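Local coordinates for putative pectin lyase (Geobacillus virus E2, PDB 7CHU), which serves as the tailspike of a deep-sea thermophilic bacteriophage and probably binds, and perhaps cleaves, polysaccharide on the host cell surface during invasion, at residues I214-T220 and D248-L254; N221-L225 and L254-C258; F284-H290 and V316-Y322. The contacts are given in a common frame with arbitrary orientation. Residues are numbered along the deposited sequence.

Contact 1 (I214-T220 and D248-L254); sequences IEEVWDT and DNSNRLL
Parallel pairing between successive coils of a beta-helix is illustrated here at a corner, where the chain leaves one sheet and enters the next. W218 bridges N251 and T220 bridges L253, with CA atoms 5.1 and 5.0 Å apart. E216, D219 and R252 adopt left-handed backbone conformations, and D219 and R252 bend the two coils at matching positions. Main-chain hydrogen bonds run from N251 N to V217 O (3.1 Å), D219 N to N251 O (3.1 Å), T220 N to R252 O (3.0 Å) and L254 N to T220 O (2.9 Å). V217 N donates to S250 OG at 3.1 Å. W218 (chi1 m) turns its ring back so that NE1 donates to N249 O at 2.9 Å; N251 (chi1 p) lies over a ring face, its ND2 3.3 Å from W218 CD1 and donating at 2.8 Å to OD1 of N249, whose ND2 bonds to R278 O. L253 is wedged between V217 and I214 (V217 CG1 to L253 CD2, 3.5 Å; I214 CG2 to L253 CD1, 3.8 Å). A water joins D219 OD1 (2.8 Å) to R252 NE (2.7 Å); another joins E216 OE1 (2.7 Å) to D248 N (2.8 Å). E216 also forms salt bridges with K193 and R168; in the second subunit, K288 forms a salt bridge with D219, and G286 O accepts a hydrogen bond from R252 NH2. The contact lies at the junction of two sheets, with strand 187-195 beside V217 and W218, strand 240-243 against I214, S250 and L253, and strand 283-285 next to R252 and L254.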
loop_
_atom_site.group_PDB
_atom_site.type_symbol
_atom_site.label_atom_id
_atom_site.label_comp_id
_atom_site.label_asym_id
_atom_site.label_seq_id
_atom_site.Cartn_x
_atom_site.Cartn_y
_atom_site.Cartn_z
ATOM N N ILE A 214 -18.698 14.449 0.335
ATOM C CA ILE A 214 -17.591 14.838 1.205
ATOM C C ILE A 214 -17.320 16.317 0.959
ATOM O O ILE A 214 -17.026 16.714 -0.171
ATOM C CB ILE A 214 -16.324 13.991 0.932
ATOM C CG1 ILE A 214 -16.580 12.515 1.285
ATOM C CG2 ILE A 214 -15.104 14.509 1.704
ATOM C CD1 ILE A 214 -15.406 11.572 0.894
ATOM N N GLU A 215 -17.429 17.137 2.003
ATOM C CA GLU A 215 -17.216 18.576 1.878
ATOM C C GLU A 215 -16.349 19.053 3.028
ATOM O O GLU A 215 -16.725 18.893 4.189
ATOM C CB GLU A 215 -18.541 19.345 1.876
ATOM C CG GLU A 215 -18.314 20.855 1.841
ATOM C CD GLU A 215 -19.624 21.665 1.902
ATOM O OE1 GLU A 215 -19.597 22.808 2.406
ATOM O OE2 GLU A 215 -20.672 21.162 1.437
ATOM N N GLU A 216 -15.198 19.627 2.702
ATOM C CA GLU A 216 -14.257 20.158 3.678
ATOM C C GLU A 216 -13.927 19.137 4.767
ATOM O O GLU A 216 -14.083 19.388 5.963
ATOM C CB GLU A 216 -14.781 21.466 4.285
ATOM C CG GLU A 216 -13.646 22.320 4.854
ATOM C CD GLU A 216 -14.146 23.424 5.780
ATOM O OE1 GLU A 216 -15.174 24.080 5.432
ATOM O OE2 GLU A 216 -13.513 23.632 6.850
ATOM N N VAL A 217 -13.432 17.976 4.343
ATOM C CA VAL A 217 -13.077 16.899 5.265
ATOM C C VAL A 217 -11.563 16.740 5.262
ATOM O O VAL A 217 -10.940 16.707 4.193
ATOM C CB VAL A 217 -13.783 15.582 4.909
ATOM C CG1 VAL A 217 -13.213 14.434 5.745
ATOM C CG2 VAL A 217 -15.282 15.731 5.152
ATOM N N TRP A 218 -10.981 16.646 6.458
ATOM C CA TRP A 218 -9.540 16.600 6.661
ATOM C C TRP A 218 -9.107 15.293 7.315
ATOM O O TRP A 218 -9.784 14.781 8.218
ATOM C CB TRP A 218 -9.066 17.734 7.556
ATOM C CG TRP A 218 -9.451 19.099 7.130
ATOM C CD1 TRP A 218 -9.960 19.482 5.916
ATOM C CD2 TRP A 218 -9.308 20.294 7.904
ATOM N NE1 TRP A 218 -10.146 20.838 5.899
ATOM C CE2 TRP A 218 -9.775 21.358 7.113
ATOM C CE3 TRP A 218 -8.850 20.561 9.199
ATOM C CZ2 TRP A 218 -9.793 22.680 7.571
ATOM C CZ3 TRP A 218 -8.886 21.884 9.667
ATOM C CH2 TRP A 218 -9.348 22.919 8.854
ATOM N N ASP A 219 -7.959 14.777 6.885
ATOM C CA ASP A 219 -7.199 13.767 7.644
ATOM C C ASP A 219 -8.044 12.540 7.977
ATOM O O ASP A 219 -8.122 12.093 9.124
ATOM C CB ASP A 219 -6.612 14.374 8.919
ATOM C CG ASP A 219 -5.653 15.540 8.649
ATOM O OD1 ASP A 219 -4.604 15.334 8.010
ATOM O OD2 ASP A 219 -5.904 16.672 9.119
ATOM N N THR A 220 -8.689 11.983 6.960
ATOM C CA THR A 220 -9.627 10.888 7.164
ATOM C C THR A 220 -9.217 9.663 6.353
ATOM O O THR A 220 -8.970 9.763 5.145
ATOM C CB THR A 220 -11.034 11.402 6.812
ATOM O OG1 THR A 220 -11.369 12.378 7.803
ATOM C CG2 THR A 220 -12.072 10.301 6.819
ATOM N N ASP A 248 -12.498 26.310 3.048
ATOM C CA ASP A 248 -11.193 25.677 3.046
ATOM C C ASP A 248 -11.190 24.599 1.969
ATOM O O ASP A 248 -11.681 24.848 0.863
ATOM C CB ASP A 248 -10.852 25.129 4.440
ATOM C CG ASP A 248 -9.372 24.832 4.586
ATOM O OD1 ASP A 248 -8.571 25.770 4.809
ATOM O OD2 ASP A 248 -9.005 23.651 4.399
ATOM N N ASN A 249 -10.699 23.398 2.262
ATOM C CA ASN A 249 -10.695 22.367 1.232
ATOM C C ASN A 249 -10.902 21.006 1.870
ATOM O O ASN A 249 -10.966 20.878 3.092
ATOM C CB ASN A 249 -9.396 22.414 0.419
ATOM C CG ASN A 249 -8.188 21.854 1.175
ATOM O OD1 ASN A 249 -8.272 21.518 2.353
ATOM N ND2 ASN A 249 -7.047 21.751 0.484
ATOM N N SER A 250 -10.989 19.977 1.032
ATOM C CA SER A 250 -10.830 18.610 1.507
ATOM C C SER A 250 -9.384 18.201 1.256
ATOM O O SER A 250 -8.846 18.453 0.179
ATOM C CB SER A 250 -11.786 17.658 0.785
ATOM O OG SER A 250 -13.129 17.819 1.251
ATOM N N ASN A 251 -8.751 17.589 2.250
ATOM C CA ASN A 251 -7.357 17.205 2.101
ATOM C C ASN A 251 -7.064 16.005 2.998
ATOM O O ASN A 251 -7.757 15.764 3.994
ATOM C CB ASN A 251 -6.418 18.387 2.410
ATOM C CG ASN A 251 -6.411 18.749 3.867
ATOM O OD1 ASN A 251 -5.775 18.068 4.663
ATOM N ND2 ASN A 251 -7.153 19.808 4.239
ATOM N N ARG A 252 -6.042 15.242 2.615
ATOM C CA ARG A 252 -5.623 14.051 3.358
ATOM C C ARG A 252 -6.770 13.058 3.546
ATOM O O ARG A 252 -6.914 12.435 4.603
ATOM C CB ARG A 252 -4.998 14.447 4.696
ATOM C CG ARG A 252 -3.589 15.014 4.549
ATOM C CD ARG A 252 -2.613 13.922 4.062
ATOM N NE ARG A 252 -2.478 12.862 5.051
ATOM C CZ ARG A 252 -1.771 11.745 4.877
ATOM N NH1 ARG A 252 -1.110 11.550 3.746
ATOM N NH2 ARG A 252 -1.705 10.831 5.854
ATOM N N LEU A 253 -7.610 12.921 2.527
ATOM C CA LEU A 253 -8.528 11.793 2.422
ATOM C C LEU A 253 -7.766 10.608 1.834
ATOM O O LEU A 253 -7.297 10.691 0.693
ATOM C CB LEU A 253 -9.712 12.132 1.519
ATOM C CG LEU A 253 -10.598 13.355 1.829
ATOM C CD1 LEU A 253 -11.573 13.588 0.685
ATOM C CD2 LEU A 253 -11.342 13.114 3.095
ATOM N N LEU A 254 -7.666 9.508 2.580
ATOM C CA LEU A 254 -6.911 8.331 2.141
ATOM C C LEU A 254 -7.876 7.181 1.900
ATOM O O LEU A 254 -8.423 6.616 2.852
ATOM C CB LEU A 254 -5.848 7.938 3.166
ATOM C CG LEU A 254 -4.463 8.569 2.933
ATOM C CD1 LEU A 254 -4.440 10.109 3.095
ATOM C CD2 LEU A 254 -3.368 7.933 3.801
HETATM O O HOH W 1 -14.885 24.879 2.840
HETATM O O HOH W 2 -3.630 12.755 7.531
HETATM O O HOH W 3 -5.398 18.738 7.251
#

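Contact 2 (N221-L225 and L254-C258); sequences NIIGL and LFIAC
I222 packs against the aromatic ring of F255, its CD1 4.1 Å from the ring centroid in an off-centre CH-pi contact and 3.7 Å from F255 CE2; both side chains take chi1 m. The backbones run parallel, the axes of strands 221-223 and 254-256 approaching to 4.7 Å at an angle of 14°, with N221 opposite L254, I222 opposite F255 and I223 opposite I256. Hydrogen bonds connect I222 N to L254 O (2.7 Å), I256 N to I222 O (2.8 Å) and G224 N to I256 O (2.9 Å). The other face carries N221, L254, I223 and I256, where I223 CG1 meets I256 CB at 4.1 Å. After the strands, G224 and A257 both take left-handed backbone angles and turn the chains; a positive phi suits glycine at G224. C258 follows, its SG 3.7 Å from L225 CB and 4.2 Å from I222 CG2. Partners from other subunits border the outer face: I256 packs on A257 of the second subunit, and G224 O accepts a hydrogen bond from R198 of the third. In-register parallel strands on successive coils, with matched bends after them, are the hallmark of the parallel beta-helix of the pectate lyase-like fold.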
loop_
_atom_site.group_PDB
_atom_site.type_symbol
_atom_site.label_atom_id
_atom_site.label_comp_id
_atom_site.label_asym_id
_atom_site.label_seq_id
_atom_site.Cartn_x
_atom_site.Cartn_y
_atom_site.Cartn_z
ATOM N N ASN A 221 -9.121 8.515 7.028
ATOM C CA ASN A 221 -8.745 7.245 6.410
ATOM C C ASN A 221 -9.990 6.430 6.093
ATOM O O ASN A 221 -10.867 6.256 6.950
ATOM C CB ASN A 221 -7.843 6.411 7.320
ATOM C CG ASN A 221 -6.504 7.047 7.563
ATOM O OD1 ASN A 221 -6.094 7.956 6.845
ATOM N ND2 ASN A 221 -5.809 6.571 8.585
ATOM N N ILE A 222 -10.047 5.908 4.876
ATOM C CA ILE A 222 -11.174 5.119 4.400
ATOM C C ILE A 222 -10.603 3.855 3.778
ATOM O O ILE A 222 -10.033 3.902 2.684
ATOM C CB ILE A 222 -12.037 5.897 3.394
ATOM C CG1 ILE A 222 -12.596 7.160 4.063
ATOM C CG2 ILE A 222 -13.171 5.005 2.842
ATOM C CD1 ILE A 222 -13.155 8.174 3.081
ATOM N N ILE A 223 -10.752 2.727 4.472
ATOM C CA ILE A 223 -10.156 1.454 4.084
ATOM C C ILE A 223 -11.266 0.498 3.678
ATOM O O ILE A 223 -12.226 0.317 4.424
ATOM C CB ILE A 223 -9.312 0.874 5.240
ATOM C CG1 ILE A 223 -8.250 1.881 5.691
ATOM C CG2 ILE A 223 -8.664 -0.479 4.863
ATOM C CD1 ILE A 223 -7.543 1.453 6.991
ATOM N N GLY A 224 -11.137 -0.119 2.501
ATOM C CA GLY A 224 -12.062 -1.175 2.110
ATOM C C GLY A 224 -13.475 -0.732 1.756
ATOM O O GLY A 224 -14.411 -1.558 1.775
ATOM N N LEU A 225 -13.668 0.543 1.421
ATOM C CA LEU A 225 -14.987 0.994 0.979
ATOM C C LEU A 225 -15.409 0.259 -0.289
ATOM O O LEU A 225 -14.614 0.084 -1.221
ATOM C CB LEU A 225 -14.984 2.506 0.728
ATOM C CG LEU A 225 -16.152 3.103 -0.079
ATOM C CD1 LEU A 225 -17.462 3.055 0.706
ATOM C CD2 LEU A 225 -15.877 4.531 -0.531
ATOM N N LEU A 254 -7.666 9.508 2.580
ATOM C CA LEU A 254 -6.911 8.331 2.141
ATOM C C LEU A 254 -7.876 7.181 1.900
ATOM O O LEU A 254 -8.423 6.616 2.852
ATOM C CB LEU A 254 -5.848 7.938 3.166
ATOM C CG LEU A 254 -4.463 8.569 2.933
ATOM C CD1 LEU A 254 -4.440 10.109 3.095
ATOM C CD2 LEU A 254 -3.368 7.933 3.801
ATOM N N PHE A 255 -8.085 6.841 0.630
ATOM C CA PHE A 255 -8.880 5.685 0.239
ATOM C C PHE A 255 -7.917 4.526 -0.004
ATOM O O PHE A 255 -7.043 4.617 -0.868
ATOM C CB PHE A 255 -9.699 5.980 -1.023
ATOM C CG PHE A 255 -10.689 7.115 -0.876
ATOM C CD1 PHE A 255 -10.274 8.434 -0.940
ATOM C CD2 PHE A 255 -12.039 6.848 -0.704
ATOM C CE1 PHE A 255 -11.191 9.475 -0.843
ATOM C CE2 PHE A 255 -12.967 7.880 -0.583
ATOM C CZ PHE A 255 -12.541 9.203 -0.639
ATOM N N ILE A 256 -8.033 3.463 0.787
ATOM C CA ILE A 256 -7.074 2.371 0.747
ATOM C C ILE A 256 -7.822 1.100 0.413
ATOM O O ILE A 256 -8.790 0.744 1.095
ATOM C CB ILE A 256 -6.303 2.227 2.061
ATOM C CG1 ILE A 256 -5.498 3.501 2.354
ATOM C CG2 ILE A 256 -5.386 0.991 1.987
ATOM C CD1 ILE A 256 -4.826 3.486 3.752
ATOM N N ALA A 257 -7.405 0.433 -0.656
ATOM C CA ALA A 257 -8.016 -0.843 -1.035
ATOM C C ALA A 257 -9.528 -0.687 -1.207
ATOM O O ALA A 257 -10.317 -1.526 -0.769
ATOM C CB ALA A 257 -7.689 -1.931 0.005
ATOM N N CYS A 258 -9.941 0.397 -1.849
ATOM C CA CYS A 258 -11.358 0.655 -2.038
ATOM C C CYS A 258 -11.809 0.066 -3.372
ATOM O O CYS A 258 -10.999 -0.185 -4.263
ATOM C CB CYS A 258 -11.619 2.154 -1.969
ATOM S SG CYS A 258 -11.412 2.756 -0.254
#

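Contact 3 (F284-H290 and V316-Y322); sequences FIGCKFH and VMNCYFY
Each segment is a short strand, a bend and a second short strand, parallel to its counterpart: F284 faces V316, I285 faces M317, and beyond the bend K288, F289 and H290 face Y320, F321 and Y322, with CA atoms 4.8 to 5.0 Å apart. The axes of strands 288-290 and 320-322 lie 4.8 Å apart at closest approach and differ by 1° in direction. G286 and N318 make the bends in left-handed backbone conformations. Hydrogen bonds run from M317 N to F284 O (2.8 Å), G286 N to M317 O (2.9 Å), Y320 N to C287 O (2.9 Å), F289 N to Y320 O (2.7 Å) and Y322 N to F289 O (2.9 Å); C287 N also donates to C319 SG at 3.5 Å. On the inward face F289 and F321, both chi1 m, form an offset stack with centroids 4.6 Å apart and planes at 12°, and C319 SG approaches the F289 ring edge. Outward, the edge of Y322 meets the face of H290 (centroids 4.7 Å apart, planes at 62°), while K288 CG rests 3.6 Å from Y320 CD2. F289 also meets F260, and F321 meets F343. Before the bend the outward face is apolar, with I285 and M317. Beyond it the chemistry divides by face: F289 and F321 inward; K288, H290, Y320 and Y322 outward, where K288 forms a salt bridge with D219 of the third subunit.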
loop_
_atom_site.group_PDB
_atom_site.type_symbol
_atom_site.label_atom_id
_atom_site.label_comp_id
_atom_site.label_asym_id
_atom_site.label_seq_id
_atom_site.Cartn_x
_atom_site.Cartn_y
_atom_site.Cartn_z
ATOM N N PHE A 284 -5.392 7.569 -3.255
ATOM C CA PHE A 284 -6.077 6.338 -3.629
ATOM C C PHE A 284 -5.001 5.269 -3.765
ATOM O O PHE A 284 -4.196 5.322 -4.698
ATOM C CB PHE A 284 -6.850 6.512 -4.933
ATOM C CG PHE A 284 -7.933 7.552 -4.830
ATOM C CD1 PHE A 284 -7.636 8.892 -5.017
ATOM C CD2 PHE A 284 -9.217 7.187 -4.494
ATOM C CE1 PHE A 284 -8.620 9.874 -4.861
ATOM C CE2 PHE A 284 -10.231 8.167 -4.347
ATOM C CZ PHE A 284 -9.927 9.500 -4.536
ATOM N N ILE A 285 -4.968 4.319 -2.830
ATOM C CA ILE A 285 -3.913 3.307 -2.770
ATOM C C ILE A 285 -4.559 1.953 -3.039
ATOM O O ILE A 285 -5.389 1.482 -2.255
ATOM C CB ILE A 285 -3.174 3.328 -1.424
ATOM C CG1 ILE A 285 -2.570 4.729 -1.182
ATOM C CG2 ILE A 285 -2.095 2.190 -1.368
ATOM C CD1 ILE A 285 -2.057 4.946 0.248
ATOM N N GLY A 286 -4.190 1.332 -4.147
ATOM C CA GLY A 286 -4.702 0.006 -4.423
ATOM C C GLY A 286 -6.169 -0.050 -4.767
ATOM O O GLY A 286 -6.786 -1.103 -4.615
ATOM N N CYS A 287 -6.739 1.039 -5.278
ATOM C CA CYS A 287 -8.175 1.072 -5.485
ATOM C C CYS A 287 -8.559 0.536 -6.861
ATOM O O CYS A 287 -7.760 0.522 -7.806
ATOM C CB CYS A 287 -8.722 2.488 -5.270
ATOM S SG CYS A 287 -8.525 3.092 -3.553
ATOM N N LYS A 288 -9.788 0.028 -6.937
ATOM C CA LYS A 288 -10.369 -0.529 -8.159
ATOM C C LYS A 288 -11.392 0.453 -8.734
ATOM O O LYS A 288 -12.251 0.930 -7.996
ATOM C CB LYS A 288 -11.059 -1.862 -7.849
ATOM C CG LYS A 288 -11.951 -2.403 -8.978
ATOM C CD LYS A 288 -12.501 -3.770 -8.604
ATOM C CE LYS A 288 -13.437 -4.326 -9.642
ATOM N NZ LYS A 288 -13.694 -5.774 -9.416
ATOM N N PHE A 289 -11.309 0.747 -10.045
ATOM C CA PHE A 289 -12.261 1.613 -10.756
ATOM C C PHE A 289 -12.765 0.848 -11.979
ATOM O O PHE A 289 -12.077 0.774 -13.007
ATOM C CB PHE A 289 -11.626 2.941 -11.173
ATOM C CG PHE A 289 -11.082 3.753 -10.026
ATOM C CD1 PHE A 289 -9.754 3.619 -9.631
ATOM C CD2 PHE A 289 -11.894 4.634 -9.337
ATOM C CE1 PHE A 289 -9.237 4.362 -8.548
ATOM C CE2 PHE A 289 -11.393 5.397 -8.274
ATOM C CZ PHE A 289 -10.067 5.255 -7.862
ATOM N N HIS A 290 -13.967 0.291 -11.876
ATOM C CA HIS A 290 -14.463 -0.711 -12.821
ATOM C C HIS A 290 -15.770 -0.226 -13.442
ATOM O O HIS A 290 -16.687 0.160 -12.724
ATOM C CB HIS A 290 -14.668 -2.033 -12.073
ATOM C CG HIS A 290 -14.833 -3.237 -12.945
ATOM N ND1 HIS A 290 -15.970 -3.468 -13.690
ATOM C CD2 HIS A 290 -14.052 -4.333 -13.101
ATOM C CE1 HIS A 290 -15.861 -4.637 -14.304
ATOM N NE2 HIS A 290 -14.707 -5.179 -13.961
ATOM N N VAL A 316 -2.373 8.700 -6.838
ATOM C CA VAL A 316 -3.123 7.564 -7.358
ATOM C C VAL A 316 -2.122 6.421 -7.522
ATOM O O VAL A 316 -1.441 6.308 -8.555
ATOM C CB VAL A 316 -3.845 7.909 -8.672
ATOM C CG1 VAL A 316 -4.732 6.766 -9.121
ATOM C CG2 VAL A 316 -4.671 9.229 -8.515
ATOM N N MET A 317 -2.032 5.575 -6.493
ATOM C CA MET A 317 -0.986 4.573 -6.353
ATOM C C MET A 317 -1.533 3.179 -6.626
ATOM O O MET A 317 -2.461 2.723 -5.947
ATOM C CB MET A 317 -0.364 4.620 -4.957
ATOM C CG MET A 317 0.065 6.006 -4.513
ATOM S SD MET A 317 1.392 6.704 -5.530
ATOM C CE MET A 317 2.733 5.549 -5.204
ATOM N N ASN A 318 -0.916 2.495 -7.586
ATOM C CA ASN A 318 -1.236 1.111 -7.946
ATOM C C ASN A 318 -2.751 0.884 -7.971
ATOM O O ASN A 318 -3.306 0.012 -7.301
ATOM C CB ASN A 318 -0.504 0.089 -7.036
ATOM C CG ASN A 318 -0.440 0.499 -5.554
ATOM O OD1 ASN A 318 0.292 1.429 -5.162
ATOM N ND2 ASN A 318 -1.174 -0.228 -4.715
ATOM N N CYS A 319 -3.428 1.703 -8.772
ATOM C CA CYS A 319 -4.860 1.541 -8.941
ATOM C C CYS A 319 -5.167 0.884 -10.272
ATOM O O CYS A 319 -4.381 0.938 -11.229
ATOM C CB CYS A 319 -5.612 2.876 -8.811
ATOM S SG CYS A 319 -5.482 3.658 -7.170
ATOM N N TYR A 320 -6.339 0.265 -10.313
ATOM C CA TYR A 320 -6.819 -0.526 -11.436
ATOM C C TYR A 320 -7.992 0.209 -12.085
ATOM O O TYR A 320 -8.987 0.516 -11.411
ATOM C CB TYR A 320 -7.241 -1.911 -10.940
ATOM C CG TYR A 320 -8.172 -2.690 -11.855
ATOM C CD1 TYR A 320 -7.802 -3.037 -13.155
ATOM C CD2 TYR A 320 -9.420 -3.091 -11.399
ATOM C CE1 TYR A 320 -8.659 -3.761 -13.976
ATOM C CE2 TYR A 320 -10.272 -3.800 -12.194
ATOM C CZ TYR A 320 -9.896 -4.130 -13.473
ATOM O OH TYR A 320 -10.796 -4.833 -14.219
ATOM N N PHE A 321 -7.864 0.503 -13.379
ATOM C CA PHE A 321 -8.893 1.185 -14.155
ATOM C C PHE A 321 -9.327 0.286 -15.300
ATOM O O PHE A 321 -8.473 -0.230 -16.034
ATOM C CB PHE A 321 -8.368 2.507 -14.727
ATOM C CG PHE A 321 -8.139 3.573 -13.685
ATOM C CD1 PHE A 321 -6.947 3.605 -12.951
ATOM C CD2 PHE A 321 -9.111 4.541 -13.446
ATOM C CE1 PHE A 321 -6.733 4.581 -11.978
ATOM C CE2 PHE A 321 -8.907 5.535 -12.477
ATOM C CZ PHE A 321 -7.719 5.562 -11.753
ATOM N N TYR A 322 -10.640 0.124 -15.478
ATOM C CA TYR A 322 -11.134 -0.736 -16.548
ATOM C C TYR A 322 -12.484 -0.243 -17.052
ATOM O O TYR A 322 -13.367 0.077 -16.249
ATOM C CB TYR A 322 -11.238 -2.193 -16.064
ATOM C CG TYR A 322 -12.087 -3.072 -16.947
ATOM C CD1 TYR A 322 -11.664 -3.423 -18.214
ATOM C CD2 TYR A 322 -13.322 -3.522 -16.518
ATOM C CE1 TYR A 322 -12.449 -4.217 -19.028
ATOM C CE2 TYR A 322 -14.109 -4.311 -17.312
ATOM C CZ TYR A 322 -13.667 -4.665 -18.564
ATOM O OH TYR A 322 -14.470 -5.443 -19.360
#

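How the contacts relate
All three contacts apply one rule, parallel pairing of successive coils, at different points of the same beta-helix. Contacts 1 and 2 are consecutive halves of one pairing: they share L254 and strand 251-256, and I214 CD1 of the first meets F255 CZ of the second at 4.0 Å. Contact 3 pairs the next two coils, centred about 11 Å from the centre of contact 2, and the F255 and F284 rings stack across the step between them. Contact 1 is partly buried and rich in waters and charged groups; contacts 2 and 3 are buried, the former mainly aliphatic, the latter aromatic. Across the trimer, D219 of contact 1 forms a salt bridge with K288 of contact 3 in a neighbouring subunit.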